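Local coordinates for protein AxyAgu115A (Amphibacillus xylanus NBRC 15112, PDB 6NPS) that probably removes glucuronic acid side groups from arabinoglucuronoxylan, acting as an alpha-glucuronidase of glycoside hydrolase family 115, at residues 385-390 against 909-914; 868-873 against 897-902. The protein carries 3 engineered substitutions. One frame throughout, in Å; residues are numbered along the deposited sequence.

Contact 1 of 2, residues 385-390 against 909-914; sequences DNHGNL and DVINNI
Three N-H groups converge on OD2 of the buried D385: the side-chain amide of N389 from the same loop, and, from beyond the two segments, the indole of W906 and, probably, the side-chain amide of N870. The amide bond runs from N389 ND2 to D385 OD2 over 3.0 Å with an N-H...O angle of 155°; it uses the syn lone pair of OD2 and lies close to the amide plane of N389, so it fixes the turn of that amide. The other oxygen, OD1, takes the backbone N of H387 at 2.9 Å, which closes an Asx turn, and the backbone N of N389 at 3.1 Å, both from above the carboxylate plane. The crowded first torsion of D385 (chi1 64°), with CG between N and the carbonyl carbon, folds the acid back over its own loop. So many donors would favour the ionised form.

This loop follows strand 379-383 of the eight-stranded parallel barrel, a TIM-barrel fold, and meets helix 904-912 of the C-terminal domain. V910 supplies both methyls to the interface. CG1 stands 4.2 Å from the centroid of the H387 ring and 10° off its normal, a CH-pi contact over the face, while H387 NE2 bonds to G416 O. CG2 sits 3.4 Å from H387 CB and 3.5 Å from N389 ND2; the whole V910 side chain crosses H387 at about a right angle and N389 obliquely. Beyond V910 a Schellman motif ends the helix, with N913 at positive phi as C-prime residue. One water bridges the segments there: it accepts from N389 ND2 at 3.1 Å, donates to N913 OD1 at 3.2 Å and reaches the V910 carbonyl weakly. The opposite end of the N389 amide, OD1, accepts from K430 NZ.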
ATOM      1  N   ASP A 385     -14.183 -13.018  27.571  1.00 30.53           N
ATOM      2  CA  ASP A 385     -12.847 -12.724  27.100  1.00 31.11           C
ATOM      3  C   ASP A 385     -12.650 -11.232  26.821  1.00 34.99           C
ATOM      4  O   ASP A 385     -11.719 -10.873  26.095  1.00 31.02           O
ATOM      5  CB  ASP A 385     -12.539 -13.548  25.849  1.00 32.61           C
ATOM      6  CG  ASP A 385     -13.451 -13.200  24.657  1.00 33.25           C
ATOM      7  OD1 ASP A 385     -14.397 -12.371  24.762  1.00 33.90           O
ATOM      8  OD2 ASP A 385     -13.212 -13.770  23.573  1.00 36.94           O
ATOM      9  N   ASN A 386     -13.527 -10.370  27.353  1.00 28.09           N
ATOM     10  CA  ASN A 386     -13.487  -8.912  27.253  1.00 27.51           C
ATOM     11  C   ASN A 386     -14.106  -8.499  25.928  1.00 29.29           C
ATOM     12  O   ASN A 386     -14.266  -7.304  25.684  1.00 29.32           O
ATOM     13  CB  ASN A 386     -12.070  -8.310  27.435  1.00 29.13           C
ATOM     14  CG  ASN A 386     -11.554  -8.518  28.854  1.00 34.89           C
ATOM     15  OD1 ASN A 386     -12.231  -8.126  29.808  1.00 33.99           O
ATOM     16  ND2 ASN A 386     -10.393  -9.147  29.006  1.00 36.47           N
ATOM     17  N   HIS A 387     -14.526  -9.455  25.099  1.00 26.97           N
ATOM     18  CA  HIS A 387     -15.133  -9.150  23.816  1.00 30.04           C
ATOM     19  C   HIS A 387     -16.483  -9.809  23.649  1.00 33.29           C
ATOM     20  O   HIS A 387     -17.011  -9.834  22.539  1.00 30.99           O
ATOM     21  CB  HIS A 387     -14.175  -9.539  22.707  1.00 29.80           C
ATOM     22  CG  HIS A 387     -12.979  -8.646  22.699  1.00 30.29           C
ATOM     23  ND1 HIS A 387     -12.876  -7.555  21.861  1.00 29.95           N
ATOM     24  CD2 HIS A 387     -11.887  -8.625  23.497  1.00 29.62           C
ATOM     25  CE1 HIS A 387     -11.751  -6.919  22.117  1.00 32.23           C
ATOM     26  NE2 HIS A 387     -11.131  -7.541  23.117  1.00 31.06           N
ATOM     27  N   GLY A 388     -17.054 -10.336  24.729  1.00 30.17           N
ATOM     28  CA  GLY A 388     -18.395 -10.864  24.656  1.00 28.34           C
ATOM     29  C   GLY A 388     -18.484 -12.343  24.359  1.00 31.25           C
ATOM     30  O   GLY A 388     -19.597 -12.844  24.108  1.00 29.14           O
ATOM     31  N   ASN A 389     -17.369 -13.063  24.429  1.00 27.07           N
ATOM     32  CA  ASN A 389     -17.329 -14.512  24.266  1.00 29.21           C
ATOM     33  C   ASN A 389     -16.982 -15.114  25.618  1.00 27.71           C
ATOM     34  O   ASN A 389     -15.949 -14.766  26.196  1.00 31.86           O
ATOM     35  CB  ASN A 389     -16.286 -14.908  23.226  1.00 28.44           C
ATOM     36  CG  ASN A 389     -16.453 -14.132  21.946  1.00 35.02           C
ATOM     37  OD1 ASN A 389     -17.458 -14.324  21.214  1.00 35.98           O
ATOM     38  ND2 ASN A 389     -15.488 -13.244  21.650  1.00 29.88           N
ATOM     39  N   LEU A 390     -17.842 -15.992  26.131  1.00 30.72           N
ATOM     40  CA  LEU A 390     -17.507 -16.656  27.387  1.00 33.56           C
ATOM     41  C   LEU A 390     -16.177 -17.385  27.266  1.00 35.46           C
ATOM     42  O   LEU A 390     -15.700 -17.688  26.168  1.00 32.71           O
ATOM     43  CB  LEU A 390     -18.579 -17.663  27.791  1.00 31.54           C
ATOM     44  CG  LEU A 390     -20.019 -17.137  27.779  1.00 38.17           C
ATOM     45  CD1 LEU A 390     -20.982 -18.198  28.349  1.00 39.19           C
ATOM     46  CD2 LEU A 390     -20.179 -15.807  28.532  1.00 35.44           C
ATOM     47  N   ASP A 909      -9.310 -13.397  15.412  1.00 35.37           N
ATOM     48  CA  ASP A 909     -10.691 -13.858  15.243  1.00 33.64           C
ATOM     49  C   ASP A 909     -11.670 -12.982  16.001  1.00 32.40           C
ATOM     50  O   ASP A 909     -12.804 -12.797  15.559  1.00 32.75           O
ATOM     51  CB  ASP A 909     -10.818 -15.317  15.725  1.00 38.46           C
ATOM     52  CG  ASP A 909      -9.957 -16.295  14.907  1.00 48.31           C
ATOM     53  OD1 ASP A 909      -9.416 -15.901  13.853  1.00 56.40           O
ATOM     54  OD2 ASP A 909      -9.816 -17.469  15.326  1.00 55.79           O
ATOM     55  N   VAL A 910     -11.264 -12.430  17.157  1.00 30.77           N
ATOM     56  CA  VAL A 910     -12.228 -11.660  17.940  1.00 28.85           C
ATOM     57  C   VAL A 910     -12.563 -10.325  17.239  1.00 30.84           C
ATOM     58  O   VAL A 910     -13.716  -9.873  17.240  1.00 35.28           O
ATOM     59  CB  VAL A 910     -11.658 -11.526  19.392  1.00 35.56           C
ATOM     60  CG1 VAL A 910     -10.713 -10.353  19.555  1.00 34.66           C
ATOM     61  CG2 VAL A 910     -12.720 -11.476  20.374  1.00 36.83           C
ATOM     62  N   ILE A 911     -11.588  -9.720  16.570  1.00 26.07           N
ATOM     63  CA  ILE A 911     -11.808  -8.486  15.800  1.00 30.68           C
ATOM     64  C   ILE A 911     -12.590  -8.765  14.506  1.00 33.08           C
ATOM     65  O   ILE A 911     -13.432  -7.959  14.091  1.00 31.21           O
ATOM     66  CB  ILE A 911     -10.447  -7.828  15.498  1.00 33.43           C
ATOM     67  CG1 ILE A 911      -9.748  -7.500  16.838  1.00 38.44           C
ATOM     68  CG2 ILE A 911     -10.588  -6.542  14.660  1.00 32.77           C
ATOM     69  CD1 ILE A 911     -10.645  -6.758  17.810  1.00 42.33           C
ATOM     70  N   ASN A 912     -12.335  -9.905  13.854  1.00 30.26           N
ATOM     71  CA  ASN A 912     -13.142 -10.298  12.691  1.00 30.31           C
ATOM     72  C   ASN A 912     -14.511 -10.845  13.060  1.00 34.34           C
ATOM     73  O   ASN A 912     -15.329 -11.073  12.156  1.00 32.43           O
ATOM     74  CB  ASN A 912     -12.424 -11.361  11.858  1.00 30.81           C
ATOM     75  CG  ASN A 912     -11.194 -10.826  11.175  1.00 33.54           C
ATOM     76  OD1 ASN A 912     -11.039  -9.617  11.015  1.00 34.25           O
ATOM     77  ND2 ASN A 912     -10.286 -11.718  10.820  1.00 34.90           N
ATOM     78  N   ASN A 913     -14.748 -11.113  14.335  1.00 36.54           N
ATOM     79  CA  ASN A 913     -15.970 -11.759  14.816  1.00 37.46           C
ATOM     80  C   ASN A 913     -16.275 -13.071  14.093  1.00 35.62           C
ATOM     81  O   ASN A 913     -17.435 -13.380  13.783  1.00 33.99           O
ATOM     82  CB  ASN A 913     -17.181 -10.838  14.711  1.00 40.09           C
ATOM     83  CG  ASN A 913     -18.300 -11.310  15.631  1.00 49.34           C
ATOM     84  OD1 ASN A 913     -18.020 -11.902  16.699  1.00 49.63           O
ATOM     85  ND2 ASN A 913     -19.542 -11.061  15.253  1.00 50.98           N
ATOM     86  N   ILE A 914     -15.237 -13.843  13.781  1.00 30.13           N
ATOM     87  CA  ILE A 914     -15.443 -15.082  13.048  1.00 30.18           C
ATOM     88  C   ILE A 914     -14.181 -15.892  13.198  1.00 31.09           C
ATOM     89  O   ILE A 914     -13.090 -15.340  13.346  1.00 34.76           O
ATOM     90  CB  ILE A 914     -15.772 -14.847  11.547  1.00 29.99           C
ATOM     91  CG1 ILE A 914     -16.474 -16.086  10.974  1.00 30.58           C
ATOM     92  CG2 ILE A 914     -14.519 -14.585  10.731  1.00 28.25           C
ATOM     93  CD1 ILE A 914     -17.918 -16.238  11.487  1.00 32.86           C
TER
HETATM   94  O   HOH W   1     -16.109 -11.388  19.251  1.00 45.77           O

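Contact 2 of 2, residues 868-873 against 897-902; sequences PSNPVT and DGYHVD
N870 sets its amide oxygen against the rim of the Y899 ring and its amide carbon against a methyl of V901, crossing both side chains at about a right angle. Both segments are loops of the C-terminal domain, whose sequence family belongs to the galactose-binding-like clan; they leave strands 858-866 and 890-893, and the second leads into helix 904-912. The phenol donates from Y899 OH to N870 OD1 over 2.7 Å. With a C=O...donor angle of 168° the hydroxyl approaches nearly along the C=O axis, and the oxygen lies near the ring plane, at its edge. Because OD1 lies there, the two groups meet tip to rim, their planes 33° apart. The tyrosine gets there because CG is anti to the backbone N (chi1 179°), which sends the ring across to the other loop.

V901 CG2 closes on the same amide, 3.4 Å from N870 OD1 and 3.6 Å from N870 CG. This methyl, beside the backbone N of V901, thus packs on the polar group that the phenol binds. ND2 of this amide turns to L390 O and D385 OD2 of the barrel loop. P871 CD lies 3.9 Å from Y899 CE2, an apolar contact with the ring met obliquely. W906 of the helix touches N870, Y899 and V901 alike, joining the two loops to the helix that follows.

An alanine in place of N870 would remove the phenol's acceptor, the amide packed on V901 and the donor to the barrel loop, and would probably loosen the pairing of the two loops and their tie to the barrel.

Just after G898, whose positive phi favours glycine, the chain also holds itself: H900 ND1 donates to G898 O at 3.0 Å, with that oxygen in the plane of the imidazole.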
ATOM      1  N   PRO A 868     -16.623 -17.071  16.986  1.00 31.88           N
ATOM      2  CA  PRO A 868     -15.351 -17.299  17.732  1.00 35.66           C
ATOM      3  C   PRO A 868     -15.567 -17.554  19.222  1.00 40.67           C
ATOM      4  O   PRO A 868     -15.249 -16.752  20.103  1.00 38.73           O
ATOM      5  CB  PRO A 868     -14.573 -15.999  17.476  1.00 36.14           C
ATOM      6  CG  PRO A 868     -15.615 -14.953  17.340  1.00 34.06           C
ATOM      7  CD  PRO A 868     -16.800 -15.651  16.620  1.00 36.68           C
ATOM      8  N   SER A 869     -16.126 -18.709  19.522  1.00 37.84           N
ATOM      9  CA  SER A 869     -16.323 -19.167  20.887  1.00 38.58           C
ATOM     10  C   SER A 869     -15.034 -19.731  21.473  1.00 42.48           C
ATOM     11  O   SER A 869     -14.155 -20.222  20.757  1.00 42.48           O
ATOM     12  CB  SER A 869     -17.411 -20.238  20.916  1.00 40.74           C
ATOM     13  OG  SER A 869     -18.666 -19.604  20.936  1.00 50.46           O
ATOM     14  N   ASN A 870     -14.955 -19.702  22.800  1.00 37.56           N
ATOM     15  CA  ASN A 870     -13.812 -20.270  23.479  1.00 31.58           C
ATOM     16  C   ASN A 870     -14.182 -21.617  24.085  1.00 35.09           C
ATOM     17  O   ASN A 870     -15.347 -21.837  24.426  1.00 36.40           O
ATOM     18  CB  ASN A 870     -13.347 -19.301  24.571  1.00 31.41           C
ATOM     19  CG  ASN A 870     -12.959 -17.967  24.001  1.00 36.13           C
ATOM     20  OD1 ASN A 870     -12.089 -17.913  23.132  1.00 37.89           O
ATOM     21  ND2 ASN A 870     -13.594 -16.883  24.454  1.00 29.93           N
ATOM     22  N   PRO A 871     -13.234 -22.553  24.226  1.00 36.57           N
ATOM     23  CA  PRO A 871     -13.563 -23.839  24.852  1.00 39.67           C
ATOM     24  C   PRO A 871     -14.177 -23.640  26.232  1.00 42.00           C
ATOM     25  O   PRO A 871     -13.761 -22.761  27.002  1.00 37.13           O
ATOM     26  CB  PRO A 871     -12.202 -24.550  24.961  1.00 43.42           C
ATOM     27  CG  PRO A 871     -11.283 -23.836  24.029  1.00 41.98           C
ATOM     28  CD  PRO A 871     -11.794 -22.433  23.916  1.00 40.65           C
ATOM     29  N   VAL A 872     -15.155 -24.499  26.563  1.00 37.71           N
ATOM     30  CA  VAL A 872     -15.864 -24.382  27.847  1.00 38.07           C
ATOM     31  C   VAL A 872     -15.178 -25.111  28.991  1.00 35.51           C
ATOM     32  O   VAL A 872     -15.597 -24.952  30.155  1.00 40.97           O
ATOM     33  CB  VAL A 872     -17.316 -24.910  27.762  1.00 36.55           C
ATOM     34  CG1 VAL A 872     -18.057 -24.163  26.710  1.00 37.90           C
ATOM     35  CG2 VAL A 872     -17.327 -26.438  27.476  1.00 35.01           C
ATOM     36  N   THR A 873     -14.146 -25.908  28.718  1.00 36.78           N
ATOM     37  CA  THR A 873     -13.416 -26.577  29.793  1.00 44.29           C
ATOM     38  C   THR A 873     -11.955 -26.125  29.805  1.00 49.96           C
ATOM     39  O   THR A 873     -11.450 -25.528  28.852  1.00 45.79           O
ATOM     40  CB  THR A 873     -13.454 -28.111  29.687  1.00 45.47           C
ATOM     41  OG1 THR A 873     -12.497 -28.542  28.711  1.00 51.00           O
ATOM     42  CG2 THR A 873     -14.859 -28.650  29.358  1.00 48.40           C
ATOM     43  N   ASP A 897      -3.877 -24.839  16.481  1.00 56.85           N
ATOM     44  CA  ASP A 897      -2.829 -25.314  17.374  1.00 67.01           C
ATOM     45  C   ASP A 897      -2.453 -24.226  18.374  1.00 60.76           C
ATOM     46  O   ASP A 897      -2.255 -23.063  18.000  1.00 57.05           O
ATOM     47  CB  ASP A 897      -1.582 -25.713  16.573  1.00 84.24           C
ATOM     48  CG  ASP A 897      -1.869 -26.761  15.513  1.00 98.00           C
ATOM     49  OD1 ASP A 897      -1.503 -26.527  14.338  1.00102.17           O
ATOM     50  OD2 ASP A 897      -2.441 -27.820  15.854  1.00102.30           O
ATOM     51  N   GLY A 898      -2.372 -24.607  19.645  1.00 57.06           N
ATOM     52  CA  GLY A 898      -1.942 -23.683  20.676  1.00 57.12           C
ATOM     53  C   GLY A 898      -2.920 -22.585  21.022  1.00 57.69           C
ATOM     54  O   GLY A 898      -2.524 -21.590  21.640  1.00 57.21           O
ATOM     55  N   TYR A 899      -4.193 -22.738  20.652  1.00 52.71           N
ATOM     56  CA  TYR A 899      -5.172 -21.684  20.864  1.00 44.10           C
ATOM     57  C   TYR A 899      -5.309 -21.330  22.340  1.00 43.76           C
ATOM     58  O   TYR A 899      -5.304 -22.205  23.209  1.00 45.91           O
ATOM     59  CB  TYR A 899      -6.529 -22.125  20.319  1.00 44.35           C
ATOM     60  CG  TYR A 899      -7.584 -21.090  20.516  1.00 44.77           C
ATOM     61  CD1 TYR A 899      -7.816 -20.130  19.547  1.00 41.82           C
ATOM     62  CD2 TYR A 899      -8.374 -21.078  21.671  1.00 44.64           C
ATOM     63  CE1 TYR A 899      -8.787 -19.170  19.725  1.00 38.97           C
ATOM     64  CE2 TYR A 899      -9.359 -20.116  21.848  1.00 42.83           C
ATOM     65  CZ  TYR A 899      -9.544 -19.171  20.876  1.00 38.88           C
ATOM     66  OH  TYR A 899     -10.496 -18.213  21.028  1.00 40.97           O
ATOM     67  N   HIS A 900      -5.473 -20.039  22.626  1.00 40.81           N
ATOM     68  CA  HIS A 900      -5.806 -19.618  23.985  1.00 42.11           C
ATOM     69  C   HIS A 900      -6.258 -18.170  23.936  1.00 42.08           C
ATOM     70  O   HIS A 900      -5.773 -17.385  23.116  1.00 38.61           O
ATOM     71  CB  HIS A 900      -4.619 -19.792  24.969  1.00 46.08           C
ATOM     72  CG  HIS A 900      -3.404 -18.991  24.604  1.00 51.05           C
ATOM     73  ND1 HIS A 900      -2.558 -19.354  23.578  1.00 53.17           N
ATOM     74  CD2 HIS A 900      -2.892 -17.848  25.125  1.00 49.53           C
ATOM     75  CE1 HIS A 900      -1.582 -18.465  23.478  1.00 51.87           C
ATOM     76  NE2 HIS A 900      -1.763 -17.543  24.404  1.00 48.69           N
ATOM     77  N   VAL A 901      -7.208 -17.828  24.803  1.00 41.42           N
ATOM     78  CA  VAL A 901      -7.604 -16.434  24.937  1.00 40.60           C
ATOM     79  C   VAL A 901      -6.369 -15.572  25.199  1.00 46.99           C
ATOM     80  O   VAL A 901      -5.460 -15.953  25.957  1.00 40.90           O
ATOM     81  CB  VAL A 901      -8.660 -16.313  26.053  1.00 43.32           C
ATOM     82  CG1 VAL A 901      -8.975 -14.856  26.360  1.00 43.00           C
ATOM     83  CG2 VAL A 901      -9.934 -17.073  25.637  1.00 39.39           C
ATOM     84  N   ASP A 902      -6.321 -14.416  24.529  1.00 45.18           N
ATOM     85  CA  ASP A 902      -5.248 -13.438  24.484  1.00 50.24           C
ATOM     86  C   ASP A 902      -4.099 -13.883  23.585  1.00 48.70           C
ATOM     87  O   ASP A 902      -3.112 -13.150  23.485  1.00 48.25           O
ATOM     88  CB  ASP A 902      -4.692 -13.074  25.872  1.00 57.97           C
ATOM     89  CG  ASP A 902      -5.719 -12.349  26.732  1.00 69.70           C
ATOM     90  OD1 ASP A 902      -5.863 -12.700  27.931  1.00 74.76           O
ATOM     91  OD2 ASP A 902      -6.398 -11.437  26.197  1.00 68.71           O
TER

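How the contacts relate
Both contacts are mostly buried, but contact 1 lies deeper, its centre about 11 Å from the chain's, against about 20 Å for contact 2. The two segments of contact 1 meet through methyl packing and a water, with no direct hydrogen bond between them, and W906 adds a direct bond from the same helix to the barrel loop; contact 2 ties two loops of the C-terminal domain together by a direct side-chain bond. Their centres are about 11 Å apart, and N870 connects them: ND2 probably bonds to L390 O at 2.8 Å. Packing continues from N389 CG to P868 O, 3.4 Å away. Helix 904-912 serves both, giving V910 to one and W906 to each.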